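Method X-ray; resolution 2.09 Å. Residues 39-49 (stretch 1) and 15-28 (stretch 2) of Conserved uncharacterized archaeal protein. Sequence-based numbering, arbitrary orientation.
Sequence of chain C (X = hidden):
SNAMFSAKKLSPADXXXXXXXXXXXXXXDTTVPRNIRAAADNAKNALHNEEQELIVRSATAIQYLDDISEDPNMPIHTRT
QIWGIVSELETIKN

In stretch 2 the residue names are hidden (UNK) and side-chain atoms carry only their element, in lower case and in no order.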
# COMPACT_ATOMS: atom_id res chain seq x y z
N ALA C 39 -15.38 -11.33 1.35
CA ALA C 39 -14.55 -10.79 2.43
C ALA C 39 -14.07 -9.36 2.15
O ALA C 39 -14.01 -8.52 3.06
CB ALA C 39 -13.35 -11.69 2.71
N ALA C 40 -13.73 -9.09 0.89
CA ALA C 40 -13.30 -7.76 0.48
C ALA C 40 -14.48 -6.76 0.46
O ALA C 40 -14.30 -5.54 0.63
CB ALA C 40 -12.63 -7.83 -0.87
N ASP C 41 -15.68 -7.27 0.26
CA ASP C 41 -16.86 -6.40 0.33
C ASP C 41 -17.22 -6.13 1.78
O ASP C 41 -17.56 -5.00 2.16
CB ASP C 41 -18.02 -6.99 -0.46
CG ASP C 41 -18.85 -5.91 -1.10
OD1 ASP C 41 -18.26 -4.85 -1.42
OD2 ASP C 41 -20.08 -6.10 -1.26
N ASN C 42 -17.08 -7.17 2.60
CA ASN C 42 -17.26 -7.05 4.04
C ASN C 42 -16.33 -6.01 4.66
O ASN C 42 -16.74 -5.19 5.50
CB ASN C 42 -17.07 -8.42 4.68
CG ASN C 42 -18.18 -9.40 4.30
OD1 ASN C 42 -19.23 -8.99 3.80
ND2 ASN C 42 -17.94 -10.68 4.53
N ALA C 43 -15.07 -6.04 4.23
CA ALA C 43 -14.07 -5.09 4.71
C ALA C 43 -14.43 -3.67 4.27
O ALA C 43 -14.35 -2.72 5.07
CB ALA C 43 -12.70 -5.48 4.17
N LYS C 44 -14.85 -3.55 3.02
CA LYS C 44 -15.24 -2.26 2.46
C LYS C 44 -16.43 -1.64 3.21
O LYS C 44 -16.43 -0.44 3.51
CB LYS C 44 -15.52 -2.41 0.97
CG LYS C 44 -15.71 -1.09 0.25
CD LYS C 44 -16.11 -1.29 -1.21
CE LYS C 44 -17.16 -0.28 -1.58
NZ LYS C 44 -17.67 -0.36 -2.99
N ASN C 45 -17.45 -2.45 3.52
CA ASN C 45 -18.59 -1.95 4.27
C ASN C 45 -18.26 -1.66 5.74
O ASN C 45 -18.87 -0.79 6.33
CB ASN C 45 -19.78 -2.92 4.17
CG ASN C 45 -20.33 -3.01 2.77
OD1 ASN C 45 -20.48 -2.00 2.09
ND2 ASN C 45 -20.65 -4.21 2.33
N ALA C 46 -17.33 -2.41 6.31
CA ALA C 46 -16.81 -2.14 7.66
C ALA C 46 -16.27 -0.71 7.81
O ALA C 46 -16.43 -0.08 8.85
CB ALA C 46 -15.73 -3.16 8.05
N LEU C 47 -15.65 -0.20 6.74
CA LEU C 47 -15.09 1.17 6.72
C LEU C 47 -16.12 2.27 6.79
O LEU C 47 -15.78 3.40 7.14
CB LEU C 47 -14.25 1.40 5.47
CG LEU C 47 -12.93 0.67 5.37
CD1 LEU C 47 -12.28 0.96 4.02
CD2 LEU C 47 -12.01 1.08 6.52
N HIS C 48 -17.35 1.95 6.43
CA HIS C 48 -18.44 2.91 6.42
C HIS C 48 -19.43 2.63 7.55
O HIS C 48 -20.56 3.11 7.52
CB HIS C 48 -19.12 2.90 5.05
CG HIS C 48 -18.19 3.27 3.93
ND1 HIS C 48 -17.31 2.38 3.35
CD2 HIS C 48 -17.97 4.46 3.32
CE1 HIS C 48 -16.61 3.00 2.42
NE2 HIS C 48 -16.99 4.26 2.38
N ASN C 49 -19.02 1.85 8.54
CA ASN C 49 -19.85 1.63 9.70
C ASN C 49 -19.70 2.84 10.61
O ASN C 49 -18.82 2.86 11.47
CB ASN C 49 -19.48 0.32 10.42
CG ASN C 49 -20.43 -0.00 11.58
OD1 ASN C 49 -21.42 0.70 11.79
ND2 ASN C 49 -20.14 -1.06 12.32
N UNK C 15 -7.81 8.90 1.64
CA UNK C 15 -7.25 7.58 1.96
C UNK C 15 -8.35 6.53 1.94
O UNK C 15 -8.22 5.48 1.28
c UNK C 15 -4.63 8.59 4.64
n UNK C 15 -2.52 9.42 5.73
c UNK C 15 -5.36 8.58 3.31
c UNK C 15 -6.52 7.63 3.30
c UNK C 15 -3.47 9.57 4.59
N UNK C 16 -9.46 6.83 2.61
CA UNK C 16 -10.62 5.93 2.66
C UNK C 16 -11.19 5.63 1.29
O UNK C 16 -11.48 4.48 1.00
c UNK C 16 -11.32 6.41 5.07
c UNK C 16 -12.49 6.79 5.95
c UNK C 16 -10.72 5.06 5.47
c UNK C 16 -11.71 6.47 3.58
N UNK C 17 -11.32 6.66 0.46
CA UNK C 17 -11.76 6.54 -0.93
C UNK C 17 -10.86 5.59 -1.71
O UNK C 17 -11.32 4.69 -2.41
n UNK C 17 -13.60 10.70 -4.72
c UNK C 17 -12.54 10.45 -3.69
c UNK C 17 -11.74 7.93 -1.58
c UNK C 17 -12.49 8.03 -2.90
c UNK C 17 -11.88 9.08 -3.84
N UNK C 18 -9.55 5.81 -1.60
CA UNK C 18 -8.59 5.01 -2.33
C UNK C 18 -8.55 3.55 -1.88
O UNK C 18 -8.46 2.65 -2.71
c UNK C 18 -7.05 6.68 -3.44
n UNK C 18 -7.01 7.97 -3.11
c UNK C 18 -7.22 5.68 -2.30
o UNK C 18 -6.94 6.29 -4.61
N UNK C 19 -8.65 3.33 -0.56
CA UNK C 19 -8.78 1.98 -0.00
C UNK C 19 -10.07 1.27 -0.46
O UNK C 19 -10.02 0.12 -0.88
c UNK C 19 -7.08 2.74 3.50
c UNK C 19 -8.66 1.97 1.58
c UNK C 19 -7.23 2.29 2.03
c UNK C 19 -9.13 0.61 2.13
N UNK C 20 -11.22 1.96 -0.41
CA UNK C 20 -12.50 1.40 -0.85
C UNK C 20 -12.46 0.99 -2.33
O UNK C 20 -12.98 -0.07 -2.71
c UNK C 20 -13.64 2.42 -0.66
o UNK C 20 -13.60 2.96 0.67
N UNK C 21 -11.88 1.86 -3.15
CA UNK C 21 -11.67 1.59 -4.56
C UNK C 21 -10.80 0.34 -4.78
O UNK C 21 -11.11 -0.50 -5.64
o UNK C 21 -10.11 2.44 -6.20
c UNK C 21 -11.02 2.82 -5.20
N UNK C 22 -9.72 0.21 -4.02
CA UNK C 22 -8.87 -0.97 -4.15
C UNK C 22 -9.61 -2.24 -3.74
O UNK C 22 -9.49 -3.27 -4.41
c UNK C 22 -6.52 -0.05 -4.04
se UNK C 22 -5.05 0.25 -2.77
c UNK C 22 -5.87 1.66 -1.78
c UNK C 22 -7.59 -0.81 -3.34
N UNK C 23 -10.39 -2.15 -2.67
CA UNK C 23 -11.26 -3.25 -2.25
C UNK C 23 -12.29 -3.61 -3.31
O UNK C 23 -12.54 -4.79 -3.57
c UNK C 23 -11.05 -3.07 0.33
c UNK C 23 -11.70 -2.41 1.55
c UNK C 23 -11.93 -2.92 -0.91
c UNK C 23 -10.76 -4.53 0.60
N UNK C 24 -12.89 -2.61 -3.94
CA UNK C 24 -13.88 -2.84 -5.00
C UNK C 24 -13.30 -3.58 -6.20
O UNK C 24 -14.01 -4.34 -6.87
c UNK C 24 -16.89 -2.62 -5.67
o UNK C 24 -17.48 -3.42 -6.43
c UNK C 24 -14.55 -1.53 -5.42
c UNK C 24 -15.84 -1.68 -6.27
o UNK C 24 -17.11 -2.59 -4.43
N UNK C 25 -12.01 -3.37 -6.44
CA UNK C 25 -11.29 -4.05 -7.52
C UNK C 25 -11.32 -5.57 -7.34
O UNK C 25 -11.65 -6.31 -8.27
o UNK C 25 -7.34 -2.46 -8.04
c UNK C 25 -9.09 -3.86 -8.89
o UNK C 25 -7.12 -3.19 -10.09
c UNK C 25 -9.85 -3.52 -7.60
c UNK C 25 -7.76 -3.12 -9.02
N UNK C 26 -11.00 -6.03 -6.13
CA UNK C 26 -11.08 -7.46 -5.77
C UNK C 26 -12.53 -7.98 -5.82
O UNK C 26 -12.77 -9.12 -6.25
c UNK C 26 -10.57 -7.69 -4.35
c UNK C 26 -10.79 -9.14 -3.93
c UNK C 26 -8.57 -7.27 -2.77
c UNK C 26 -9.09 -7.23 -4.21
N UNK C 27 -13.46 -7.16 -5.34
CA UNK C 27 -14.89 -7.52 -5.33
C UNK C 27 -15.37 -7.84 -6.74
O UNK C 27 -16.08 -8.83 -6.95
c UNK C 27 -15.46 -6.35 -3.15
c UNK C 27 -15.77 -6.42 -4.64
c UNK C 27 -17.29 -6.67 -4.84
N UNK C 28 -14.98 -7.02 -7.71
CA UNK C 28 -15.43 -7.20 -9.10
C UNK C 28 -14.55 -8.18 -9.89
O UNK C 28 -14.81 -8.42 -11.06
c UNK C 28 -16.50 -4.88 -9.10
c UNK C 28 -16.66 -3.52 -9.76
o UNK C 28 -16.39 -3.39 -10.98
o UNK C 28 -17.08 -2.56 -9.05
c UNK C 28 -15.53 -5.84 -9.80

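Position 15 carries four carbons in a row ending in nitrogen; even its CB, the side-chain atom nearest stretch 1, is 8.8 Å from Leu 47 CD1. This is Lys 15. Position 16 has four carbons forked at the second, the pattern of leucine; as Leu 16, its CD2 lies 4.3 Å from Leu 47 CD2. Position 17 repeats the linear chain of four carbons and a nitrogen, with CA-to-CB pointing away: Lys 17. At position 18 the second of two carbons holds one oxygen and one nitrogen, an amide too short for glutamine, hence Asn 18.

Position 19 has four carbons forked at the first, one arm two carbons long. This is Ile 19, whose CG2 packs 3.7 Å from Leu 47 CD1. Position 20 shows one carbon and one oxygen, facing Lys 44 and His 48: Ser 20. Its OG donates a 2.6 Å hydrogen bond to Leu 16 O and lies 3.5 Å from His 48 CE1, at the ring edge. Position 21 has the same two atoms but points away, and is Ser 21.

Position 22 is an unbranched chain of two carbons, selenium and a terminal carbon, which identifies selenomethionine, Met 22, out of reach of stretch 1. Position 23 has four carbons forked at the second, set among Ala 40, Ala 43, Lys 44 and Leu 47: Leu 23. Its CD2 is 3.7 Å from Ala 40 O, and its CD1 is 4.2 Å from Leu 47 CD1.

Position 24 has three carbons, the last bearing two oxygens, one of them close to the Lys 44 amine: Glu 24. Position 25 has the same carboxylate chain but makes no contact, and is Glu 25. Position 26 forks at its first carbon with one longer arm; as Ile 26, its CG2 is 3.8 Å from Ala 40 CB. Position 27 has one carbon carrying two others, Val 27, with CG2 3.5 Å from Asp 41 N. Position 28, again three carbons and two oxygens, is Glu 28, without contact.

The helix axes run nearly antiparallel, at 158°, and approach to 8.5 Å. Ala 40 CA and Leu 23 CA are 5.7 Å apart, with the methyl of Ala 40 directed toward stretch 2, and Lys 44 CA and Ser 20 CA are 5.6 Å apart. Apolar packing extends from Val 27 beside Ala 40 to Leu 16 beside Leu 47. At the partly exposed margin, Lys 44 NZ donates to Glu 24 OE1 at 2.7 Å, a hydrogen-bonded salt bridge; its positive charge can offset the like charges of Asp 41 OD1 and Glu 24 OE1, 3.9 Å apart. Together the stretches bury 558 Å².

Stretch 2, residues 15-28: KLKNISSMLEEIVE
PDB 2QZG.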